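PDB 4YXT: polyketide biosynthesis 3-hydroxy-3-methylglutaryl-ACP synthase PksG from Bacillus subtilis, which catalyses the aldol condensation of an acetyl group carried by AcpK with a beta-ketothioester intermediate held on PksL, during biosynthesis of the antibiotic bacillaene. Local coordinates for residues A[246-251]-A[321-326]; A[116-121]-A[300-305]; A[239-244]-A[263-268]; A[256-261]-A[278-283]. The protein carries 1 engineered substitution. All coordinates share one frame; numbering follows the deposited sequence.

The four contacts run outward from the middle of the thiolase-like fold. Interaction 2 lies deepest, and interaction 1, the pairing of strands 246-249 and 319-327, has its centre about 10 Å from that of interaction 2. Interactions 3 and 4 lie farther out, their centres about 13 and 11 Å from that of interaction 1 and about 11 Å apart; both use helix 254-267. Apart from 116-121, all segments follow one another closely: 239-244, 246-251, 256-261, 263-268 and 278-283 precede 300-305 and 321-326, so the chain makes strand 246-249, builds the outer helices, then returns beside that strand. Arg283 ties interaction 4 to interactions 1 and 3, while His250, the probable proton donor/acceptor, sits where interactions 1 and 2 meet.

Interaction 1: A[246-251]-A[321-326]; sequences YLAYHT and IGCFSY
His250 has CG anti to its backbone N (chi1 174°), which carries the imidazole across to the neighbouring strand, where Tyr326 O lies over one ring face, off toward the rim and 3.6 Å from His250 CD2. Phe324 takes the same anti setting (chi1 172°); its CB and ring meet the Tyr249 ring with the two side chains roughly at right angles, Tyr249 CD1 standing 4.0 Å from Phe324 CB. The backbones behind them form the parallel edge pair of the mixed sheet of the thiolase-like fold, 17° apart in direction. Gly322 N donates to Tyr246 O, and Ala248 N to Gly322 O at 2.8 Å; Phe324 N then donates to Ala248 O, and His250 N to Phe324 O at 3.0 Å. That last bond grips the chain just past the strand end, at the probable proton donor/acceptor His250, whose side chain lies about 4 Å from that of Cys114. Leu247 CD2 rests on the backbone of Gly322, 4.1 Å from Gly322 CA. Strand 246-249 is outermost at this end of the sheet within the chain, and strand 331-339 flanks 319-327 on its other side. Helix 301-312 packs against Tyr246 and Cys323, whereas helix 213-234 covers Tyr249 and Phe324, with helix 254-267 also touching Tyr249.

Interaction 2: A[116-121]-A[300-305]; sequences SGTAGF and AALFLA
Phe303 drives the edge of its ring, CZ foremost, into the start of helix 116-130, touching Gly117 and Phe121. In the thiolase fold the helix that follows the nucleophilic cysteine is buried in the middle of the molecule, and here it meets helix 301-312 there, the axes of the two short segments 9.7 Å apart and 77° from parallel. Gly117 has no side chain, and the ring comes right up to its backbone: Gly117 O lies near the ring plane, 3.3 Å from Phe303 CZ. That same oxygen already accepts the helical bond from Phe121 N. Phe121 offers its CB to the same edge, 3.6 Å from Phe303 CZ; with CG anti to the backbone N (chi1 168°), its ring turns off toward strands 170-178 and 331-339. Val173 and Val175 of strand 170-178 and Met9 of strand 5-12 also touch the Phe303 side chain. The contact lies at the start of the helix that follows Cys114, probably the residue that forms the acyl-thioester intermediate. Beside the rings, Thr118 and Leu302 meet at a slant. Thr118 OG1, which is hydrogen-bonded to Tyr335 OH, sits 3.7 Å from Leu302 CD2.

Interaction 3: A[239-244]-A[263-268]; sequences NYQDTF and TMMRKV
Tyr240 and Val268 bring their CA atoms to 7.0 Å where residues 240-243, helical in phi/psi but lacking the regular bonds, run past the last turn of helix 254-267. Two Met-aromatic contacts join them, both made to the Tyr240 ring, and an Asx motif shapes the loop: Asn239 OD1 accepts from Asp242 N at 3.0 Å. Tyr240 has CG anti to the backbone N (chi1 -162°), which sends the ring out to the helix. Met264, its chain bent at chi2 and chi3, folds its methyl back over one face of the ring, with Met264 CE 4.2 Å from the Tyr240 centroid and 26° off the normal; this is a CH-pi contact, while its sulfur approaches obliquely. Met265 comes in at the ring edge instead, Met265 SD 5.3 Å from the Tyr240 centroid. Its methyl is modelled too close to the ring for carbon atoms, so that end of the side chain is doubtful. The two methionines thus meet one ring by face and by edge, and Phe228 of helix 213-234 adds an edge-to-face ring contact. This is packing between the loop that leads into strand 246-249 and the end of an outer helix. Tyr240 OH is hydrogen-bonded to Tyr249 OH, and along the same phenol Met264 CG lies 3.5 Å from Tyr240 OH. Nearer the loop, Tyr240 CB meets Val268 CG1 at 4.2 Å.

Interaction 4: A[256-261]-A[278-283]; sequences MVKGAH and TDFLTR
The imidazole of His261 is met at its edge by Asp279, while the Phe280 ring has Lys258 over one face and His261 ND1 near its plane at an edge. His261 NE2 donates to Asp279 OD2 across a short 2.5 Å. The bond is nearly straight, 165° at the hydrogen; the oxygen lies in the ring plane and accepts through its anti lone pair. Imidazole and carboxylate are almost coplanar, 16° apart. Beyond the carboxylate sits Arg283, one helical turn on, where Arg283 NE makes a salt bridge of 2.8 Å to Asp279 OD1. Its NH2 also reaches OD2, though the position of that nitrogen is less sure.

Lys258 leaves helix 254-267 with CG anti to the backbone N, and its aliphatic chain runs over the phenyl at about a right angle to the Phe280 side chain. Lys258 CG stands 3.6 Å from Phe280 CE1 in a CH-pi contact. The ammonium follows, off-centre, with Lys258 NZ 4.7 Å from the Phe280 ring centroid in a cation-pi contact; it also has a long, weak ion pair with Glu277. Helices 254-267 and 273-283 are thereby joined, the axes of the two short segments 126° apart.

Arg283 NH1 bonds to Tyr240 O and Phe244 O, linking the cluster to the loop before strand 246-249. The Asp279 carboxylate serves both a histidine and an arginine; its negative charge would tend to favour a protonated imidazole, but that charge is probably largely compensated by Arg283, with His261 donating to it through NE2.

Interaction 1: A[246-251]-A[321-326]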
# COMPACT_ATOMS: atom_id res chain seq x y z
N TYR A 246 -20.51 16.62 -14.09
CA TYR A 246 -19.53 15.87 -14.93
C TYR A 246 -19.30 14.52 -14.31
O TYR A 246 -19.63 14.31 -13.12
CB TYR A 246 -18.22 16.60 -15.00
CG TYR A 246 -18.30 17.98 -15.65
CD1 TYR A 246 -18.28 18.10 -17.04
CD2 TYR A 246 -18.45 19.14 -14.87
CE1 TYR A 246 -18.35 19.32 -17.66
CE2 TYR A 246 -18.51 20.38 -15.49
CZ TYR A 246 -18.48 20.45 -16.89
OH TYR A 246 -18.53 21.63 -17.53
N LEU A 247 -18.68 13.61 -15.08
CA LEU A 247 -18.41 12.30 -14.61
C LEU A 247 -17.03 12.00 -15.04
O LEU A 247 -16.62 12.34 -16.16
CB LEU A 247 -19.42 11.26 -15.18
CG LEU A 247 -20.84 11.31 -14.60
CD1 LEU A 247 -21.80 10.51 -15.48
CD2 LEU A 247 -20.85 10.69 -13.21
N ALA A 248 -16.28 11.37 -14.14
CA ALA A 248 -14.95 10.98 -14.52
C ALA A 248 -14.84 9.54 -14.25
O ALA A 248 -15.36 9.05 -13.25
CB ALA A 248 -13.92 11.76 -13.70
N TYR A 249 -14.15 8.82 -15.12
CA TYR A 249 -14.06 7.40 -14.90
C TYR A 249 -12.59 6.95 -15.05
O TYR A 249 -11.79 7.63 -15.74
CB TYR A 249 -14.84 6.63 -15.94
CG TYR A 249 -16.26 6.90 -16.10
CD1 TYR A 249 -17.23 5.98 -15.66
CD2 TYR A 249 -16.68 8.04 -16.76
CE1 TYR A 249 -18.57 6.19 -15.87
CE2 TYR A 249 -18.03 8.29 -16.97
CZ TYR A 249 -18.98 7.36 -16.54
OH TYR A 249 -20.30 7.63 -16.78
N HIS A 250 -12.29 5.78 -14.47
CA HIS A 250 -11.07 5.09 -14.79
C HIS A 250 -11.08 4.82 -16.30
O HIS A 250 -12.01 4.16 -16.81
CB HIS A 250 -10.96 3.75 -14.10
CG HIS A 250 -9.78 2.98 -14.55
ND1 HIS A 250 -8.51 3.48 -14.43
CD2 HIS A 250 -9.65 1.77 -15.13
CE1 HIS A 250 -7.66 2.64 -14.98
NE2 HIS A 250 -8.32 1.58 -15.39
N THR A 251 -10.07 5.36 -16.98
CA THR A 251 -10.01 5.41 -18.44
C THR A 251 -8.82 4.58 -18.97
O THR A 251 -7.71 5.10 -19.16
CB THR A 251 -9.91 6.88 -18.93
OG1 THR A 251 -10.91 7.68 -18.28
CG2 THR A 251 -10.12 6.99 -20.43
N ILE A 321 -18.78 16.69 -9.23
CA ILE A 321 -18.20 15.72 -10.16
C ILE A 321 -18.31 14.31 -9.54
O ILE A 321 -17.93 14.09 -8.37
CB ILE A 321 -16.70 16.00 -10.46
CG1 ILE A 321 -16.48 17.30 -11.24
CG2 ILE A 321 -16.14 14.89 -11.31
CD1 ILE A 321 -15.03 17.79 -11.30
N GLY A 322 -18.86 13.36 -10.31
CA GLY A 322 -18.96 12.00 -9.87
C GLY A 322 -17.77 11.24 -10.41
O GLY A 322 -17.47 11.35 -11.60
N CYS A 323 -17.12 10.44 -9.56
CA CYS A 323 -15.92 9.70 -9.95
C CYS A 323 -16.04 8.20 -9.74
O CYS A 323 -16.34 7.75 -8.64
CB CYS A 323 -14.74 10.16 -9.13
SG CYS A 323 -14.17 11.86 -9.37
N PHE A 324 -15.68 7.42 -10.75
CA PHE A 324 -15.71 5.98 -10.69
C PHE A 324 -14.34 5.45 -10.85
O PHE A 324 -13.77 5.64 -11.87
CB PHE A 324 -16.56 5.38 -11.80
CG PHE A 324 -16.48 3.89 -11.88
CD1 PHE A 324 -16.94 3.10 -10.82
CD2 PHE A 324 -15.94 3.28 -12.98
CE1 PHE A 324 -16.85 1.72 -10.86
CE2 PHE A 324 -15.85 1.90 -13.04
CZ PHE A 324 -16.29 1.11 -11.98
N SER A 325 -13.85 4.70 -9.87
CA SER A 325 -12.55 4.03 -9.92
C SER A 325 -12.66 2.51 -10.02
O SER A 325 -13.52 1.87 -9.37
CB SER A 325 -11.79 4.40 -8.61
OG SER A 325 -10.66 3.60 -8.35
N TYR A 326 -11.76 1.92 -10.81
CA TYR A 326 -11.72 0.48 -10.97
C TYR A 326 -10.30 0.03 -10.99
O TYR A 326 -9.48 0.58 -11.69
CB TYR A 326 -12.35 0.03 -12.28
CG TYR A 326 -12.27 -1.50 -12.45
CD1 TYR A 326 -11.33 -2.09 -13.27
CD2 TYR A 326 -13.15 -2.35 -11.75
CE1 TYR A 326 -11.25 -3.48 -13.38
CE2 TYR A 326 -13.07 -3.73 -11.86
CZ TYR A 326 -12.12 -4.28 -12.69
OH TYR A 326 -12.03 -5.64 -12.73

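Interaction 2: A[116-121]-A[300-305]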
# COMPACT_ATOMS: atom_id res chain seq x y z
N SER A 116 -5.36 1.75 -6.94
CA SER A 116 -4.37 2.22 -6.02
C SER A 116 -4.48 3.73 -5.74
O SER A 116 -4.36 4.15 -4.63
CB SER A 116 -2.98 1.88 -6.54
OG SER A 116 -2.71 2.74 -7.64
N GLY A 117 -4.74 4.51 -6.78
CA GLY A 117 -4.76 5.90 -6.73
C GLY A 117 -5.84 6.34 -5.75
O GLY A 117 -5.56 7.09 -4.83
N THR A 118 -7.05 5.85 -5.96
CA THR A 118 -8.18 6.12 -5.08
C THR A 118 -8.02 5.68 -3.63
O THR A 118 -8.51 6.36 -2.67
CB THR A 118 -9.42 5.44 -5.71
OG1 THR A 118 -9.78 6.18 -6.88
CG2 THR A 118 -10.57 5.40 -4.76
N ALA A 119 -7.44 4.51 -3.45
CA ALA A 119 -7.13 3.95 -2.15
C ALA A 119 -6.24 5.00 -1.47
O ALA A 119 -6.57 5.51 -0.42
CB ALA A 119 -6.41 2.60 -2.27
N GLY A 120 -5.19 5.41 -2.13
CA GLY A 120 -4.31 6.47 -1.60
C GLY A 120 -5.05 7.73 -1.14
O GLY A 120 -4.91 8.19 0.00
N PHE A 121 -5.85 8.26 -2.06
CA PHE A 121 -6.54 9.52 -1.86
C PHE A 121 -7.58 9.40 -0.78
O PHE A 121 -7.73 10.31 0.03
CB PHE A 121 -7.14 9.97 -3.20
CG PHE A 121 -8.11 11.10 -3.11
CD1 PHE A 121 -7.67 12.38 -2.87
CD2 PHE A 121 -9.46 10.89 -3.30
CE1 PHE A 121 -8.57 13.43 -2.79
CE2 PHE A 121 -10.37 11.94 -3.23
CZ PHE A 121 -9.92 13.21 -2.99
N ALA A 300 -3.17 5.84 -12.03
CA ALA A 300 -3.36 7.30 -12.09
C ALA A 300 -4.41 7.69 -13.12
O ALA A 300 -4.68 8.92 -13.34
CB ALA A 300 -2.05 7.97 -12.39
N ALA A 301 -5.04 6.71 -13.76
CA ALA A 301 -5.97 7.00 -14.87
C ALA A 301 -7.15 7.85 -14.43
O ALA A 301 -7.42 8.89 -15.04
CB ALA A 301 -6.50 5.70 -15.57
N LEU A 302 -7.91 7.42 -13.44
CA LEU A 302 -9.02 8.25 -12.99
C LEU A 302 -8.58 9.68 -12.60
O LEU A 302 -9.26 10.63 -12.88
CB LEU A 302 -9.76 7.61 -11.83
CG LEU A 302 -10.79 8.53 -11.18
CD1 LEU A 302 -11.99 8.72 -12.11
CD2 LEU A 302 -11.19 7.88 -9.89
N PHE A 303 -7.46 9.83 -11.89
CA PHE A 303 -7.01 11.17 -11.59
C PHE A 303 -6.77 12.02 -12.83
O PHE A 303 -7.10 13.19 -12.80
CB PHE A 303 -5.75 11.15 -10.71
CG PHE A 303 -5.97 10.61 -9.32
CD1 PHE A 303 -7.20 10.74 -8.65
CD2 PHE A 303 -4.90 10.03 -8.64
CE1 PHE A 303 -7.36 10.24 -7.37
CE2 PHE A 303 -5.07 9.53 -7.34
CZ PHE A 303 -6.29 9.66 -6.71
N LEU A 304 -6.20 11.41 -13.90
CA LEU A 304 -5.94 12.07 -15.15
C LEU A 304 -7.20 12.53 -15.84
O LEU A 304 -7.20 13.59 -16.47
CB LEU A 304 -5.13 11.12 -16.08
CG LEU A 304 -4.58 11.67 -17.39
CD1 LEU A 304 -3.53 12.72 -17.12
CD2 LEU A 304 -4.00 10.57 -18.29
N ALA A 305 -8.27 11.72 -15.74
CA ALA A 305 -9.58 12.06 -16.29
C ALA A 305 -10.20 13.15 -15.44
O ALA A 305 -10.95 14.04 -15.91
CB ALA A 305 -10.51 10.82 -16.32

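Interaction 3: A[239-244]-A[263-268]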
# COMPACT_ATOMS: atom_id res chain seq x y z
N ASN A 239 -28.99 10.87 -7.85
CA ASN A 239 -29.52 10.67 -9.19
C ASN A 239 -28.39 10.79 -10.19
O ASN A 239 -27.69 11.80 -10.25
CB ASN A 239 -30.63 11.72 -9.49
CG ASN A 239 -31.36 11.44 -10.78
OD1 ASN A 239 -30.86 11.73 -11.86
ND2 ASN A 239 -32.51 10.83 -10.67
N TYR A 240 -28.17 9.72 -10.95
CA TYR A 240 -27.02 9.64 -11.81
C TYR A 240 -26.99 10.77 -12.88
O TYR A 240 -25.93 11.17 -13.33
CB TYR A 240 -27.01 8.29 -12.49
CG TYR A 240 -25.69 7.88 -13.06
CD1 TYR A 240 -24.64 7.45 -12.23
CD2 TYR A 240 -25.47 7.87 -14.41
CE1 TYR A 240 -23.42 7.02 -12.77
CE2 TYR A 240 -24.25 7.45 -14.94
CZ TYR A 240 -23.22 7.04 -14.13
OH TYR A 240 -22.01 6.63 -14.72
N GLN A 241 -28.16 11.26 -13.27
CA GLN A 241 -28.23 12.40 -14.18
C GLN A 241 -28.14 13.73 -13.47
O GLN A 241 -27.36 14.57 -13.88
CB GLN A 241 -29.53 12.41 -15.01
CG GLN A 241 -29.62 11.38 -16.13
CD GLN A 241 -30.76 11.70 -17.08
OE1 GLN A 241 -31.84 11.08 -17.05
NE2 GLN A 241 -30.55 12.72 -17.91
N ASP A 242 -28.94 13.92 -12.43
CA ASP A 242 -29.16 15.26 -11.85
C ASP A 242 -28.05 15.74 -10.92
O ASP A 242 -27.69 16.91 -10.96
CB ASP A 242 -30.49 15.32 -11.07
CG ASP A 242 -31.71 14.99 -11.92
OD1 ASP A 242 -31.67 15.10 -13.18
OD2 ASP A 242 -32.75 14.60 -11.31
N THR A 243 -27.50 14.83 -10.11
CA THR A 243 -26.56 15.17 -9.02
C THR A 243 -25.18 15.64 -9.47
O THR A 243 -24.51 16.43 -8.77
CB THR A 243 -26.37 13.93 -8.10
OG1 THR A 243 -27.66 13.40 -7.78
CG2 THR A 243 -25.64 14.26 -6.83
N PHE A 244 -24.77 15.14 -10.63
CA PHE A 244 -23.42 15.28 -11.12
C PHE A 244 -23.43 16.04 -12.43
O PHE A 244 -24.08 15.62 -13.38
CB PHE A 244 -22.79 13.88 -11.33
CG PHE A 244 -23.06 12.92 -10.19
CD1 PHE A 244 -22.38 13.05 -8.98
CD2 PHE A 244 -24.03 11.95 -10.32
CE1 PHE A 244 -22.64 12.22 -7.93
CE2 PHE A 244 -24.30 11.11 -9.27
CZ PHE A 244 -23.60 11.24 -8.07
N THR A 263 -24.11 2.20 -20.98
CA THR A 263 -24.65 1.16 -20.17
C THR A 263 -25.30 1.78 -18.96
O THR A 263 -26.47 1.56 -18.71
CB THR A 263 -23.54 0.21 -19.75
OG1 THR A 263 -22.88 -0.30 -20.92
CG2 THR A 263 -24.09 -0.95 -18.95
N MET A 264 -24.57 2.63 -18.22
CA MET A 264 -25.15 3.23 -17.00
C MET A 264 -26.41 4.03 -17.26
O MET A 264 -27.39 3.94 -16.51
CB MET A 264 -24.13 4.14 -16.30
CG MET A 264 -22.98 3.39 -15.66
SD MET A 264 -23.56 2.21 -14.41
CE MET A 264 -24.13 3.24 -13.06
N MET A 265 -26.35 4.87 -18.30
CA MET A 265 -27.49 5.76 -18.63
C MET A 265 -28.75 4.98 -18.98
O MET A 265 -29.83 5.40 -18.62
CB MET A 265 -27.15 6.69 -19.81
CG MET A 265 -26.20 7.80 -19.47
SD MET A 265 -26.78 8.92 -18.16
CE MET A 265 -25.17 8.99 -17.40
N ARG A 266 -28.60 3.85 -19.69
CA ARG A 266 -29.75 2.98 -19.99
C ARG A 266 -30.31 2.25 -18.72
O ARG A 266 -31.52 2.01 -18.64
CB ARG A 266 -29.39 1.98 -21.11
CG ARG A 266 -29.28 2.62 -22.49
CD ARG A 266 -28.31 1.87 -23.44
NE ARG A 266 -28.95 0.78 -24.19
CZ ARG A 266 -28.97 -0.51 -23.83
NH1 ARG A 266 -28.35 -0.94 -22.73
NH2 ARG A 266 -29.62 -1.39 -24.60
N LYS A 267 -29.43 1.93 -17.76
CA LYS A 267 -29.77 1.35 -16.44
C LYS A 267 -30.41 2.33 -15.48
O LYS A 267 -31.25 1.96 -14.71
CB LYS A 267 -28.53 0.75 -15.76
CG LYS A 267 -28.02 -0.47 -16.49
CD LYS A 267 -26.83 -1.15 -15.81
CE LYS A 267 -26.80 -2.63 -16.17
NZ LYS A 267 -27.84 -3.37 -15.38
N VAL A 268 -30.00 3.58 -15.52
CA VAL A 268 -30.76 4.61 -14.83
C VAL A 268 -31.27 5.55 -15.91
O VAL A 268 -30.63 6.53 -16.21
CB VAL A 268 -29.86 5.34 -13.82
CG1 VAL A 268 -30.70 6.26 -12.96
CG2 VAL A 268 -29.09 4.33 -12.97

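Interaction 4: A[256-261]-A[278-283]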
# COMPACT_ATOMS: atom_id res chain seq x y z
N MET A 256 -13.74 2.42 -23.92
CA MET A 256 -14.25 1.70 -22.73
C MET A 256 -15.20 2.61 -21.98
O MET A 256 -16.33 2.26 -21.65
CB MET A 256 -13.08 1.31 -21.81
CG MET A 256 -13.49 0.64 -20.50
SD MET A 256 -13.96 -1.06 -20.86
CE MET A 256 -12.32 -1.78 -21.04
N VAL A 257 -14.76 3.84 -21.77
CA VAL A 257 -15.56 4.76 -21.03
C VAL A 257 -16.89 5.16 -21.72
O VAL A 257 -17.96 5.30 -21.09
CB VAL A 257 -14.69 5.96 -20.68
CG1 VAL A 257 -15.53 7.02 -19.99
CG2 VAL A 257 -13.56 5.48 -19.79
N LYS A 258 -16.81 5.41 -23.01
CA LYS A 258 -18.04 5.68 -23.77
C LYS A 258 -19.03 4.52 -23.69
O LYS A 258 -20.20 4.73 -23.53
CB LYS A 258 -17.75 6.00 -25.22
CG LYS A 258 -18.96 6.55 -25.95
CD LYS A 258 -18.53 7.05 -27.32
CE LYS A 258 -19.73 7.31 -28.23
NZ LYS A 258 -19.48 8.52 -29.07
N GLY A 259 -18.53 3.30 -23.81
CA GLY A 259 -19.36 2.11 -23.61
C GLY A 259 -20.04 2.08 -22.25
O GLY A 259 -21.24 1.83 -22.18
N ALA A 260 -19.29 2.32 -21.17
CA ALA A 260 -19.83 2.23 -19.82
C ALA A 260 -20.77 3.34 -19.50
O ALA A 260 -21.75 3.13 -18.80
CB ALA A 260 -18.73 2.22 -18.78
N HIS A 261 -20.50 4.55 -19.98
CA HIS A 261 -21.49 5.64 -19.79
C HIS A 261 -22.85 5.26 -20.44
O HIS A 261 -23.88 5.48 -19.85
CB HIS A 261 -20.97 6.99 -20.34
CG HIS A 261 -22.02 8.06 -20.41
ND1 HIS A 261 -22.74 8.33 -21.56
CD2 HIS A 261 -22.49 8.92 -19.47
CE1 HIS A 261 -23.58 9.32 -21.33
NE2 HIS A 261 -23.46 9.69 -20.07
N THR A 278 -25.85 13.20 -26.00
CA THR A 278 -25.90 14.56 -25.49
C THR A 278 -25.22 14.60 -24.10
O THR A 278 -24.34 15.42 -23.83
CB THR A 278 -27.37 15.05 -25.46
OG1 THR A 278 -27.86 15.09 -26.81
CG2 THR A 278 -27.48 16.44 -24.87
N ASP A 279 -25.64 13.69 -23.23
CA ASP A 279 -25.06 13.56 -21.95
C ASP A 279 -23.55 13.19 -22.03
O ASP A 279 -22.76 13.70 -21.25
CB ASP A 279 -25.89 12.54 -21.16
CG ASP A 279 -25.55 12.53 -19.72
OD1 ASP A 279 -25.87 13.49 -19.01
OD2 ASP A 279 -24.94 11.56 -19.31
N PHE A 280 -23.15 12.32 -22.95
CA PHE A 280 -21.74 12.02 -23.12
C PHE A 280 -20.88 13.28 -23.39
O PHE A 280 -19.78 13.43 -22.83
CB PHE A 280 -21.56 11.01 -24.23
CG PHE A 280 -20.10 10.68 -24.54
CD1 PHE A 280 -19.38 9.77 -23.77
CD2 PHE A 280 -19.46 11.30 -25.60
CE1 PHE A 280 -18.04 9.47 -24.08
CE2 PHE A 280 -18.12 11.02 -25.90
CZ PHE A 280 -17.42 10.09 -25.14
N LEU A 281 -21.40 14.15 -24.26
CA LEU A 281 -20.69 15.31 -24.75
C LEU A 281 -20.55 16.35 -23.69
O LEU A 281 -19.52 16.89 -23.53
CB LEU A 281 -21.48 15.99 -25.86
CG LEU A 281 -21.45 15.38 -27.23
CD1 LEU A 281 -22.25 16.32 -28.13
CD2 LEU A 281 -20.02 15.20 -27.68
N THR A 282 -21.64 16.62 -22.98
CA THR A 282 -21.62 17.53 -21.84
C THR A 282 -20.72 17.05 -20.67
O THR A 282 -19.84 17.77 -20.22
CB THR A 282 -23.04 17.69 -21.34
OG1 THR A 282 -23.83 18.14 -22.42
CG2 THR A 282 -23.12 18.69 -20.26
N ARG A 283 -20.94 15.82 -20.20
CA ARG A 283 -20.48 15.42 -18.89
C ARG A 283 -19.28 14.56 -18.84
O ARG A 283 -18.72 14.37 -17.78
CB ARG A 283 -21.59 14.66 -18.21
CG ARG A 283 -22.77 15.53 -17.89
CD ARG A 283 -23.50 14.94 -16.73
NE ARG A 283 -23.98 13.59 -16.99
CZ ARG A 283 -24.54 12.83 -16.06
NH1 ARG A 283 -24.67 13.27 -14.79
NH2 ARG A 283 -24.99 11.65 -16.41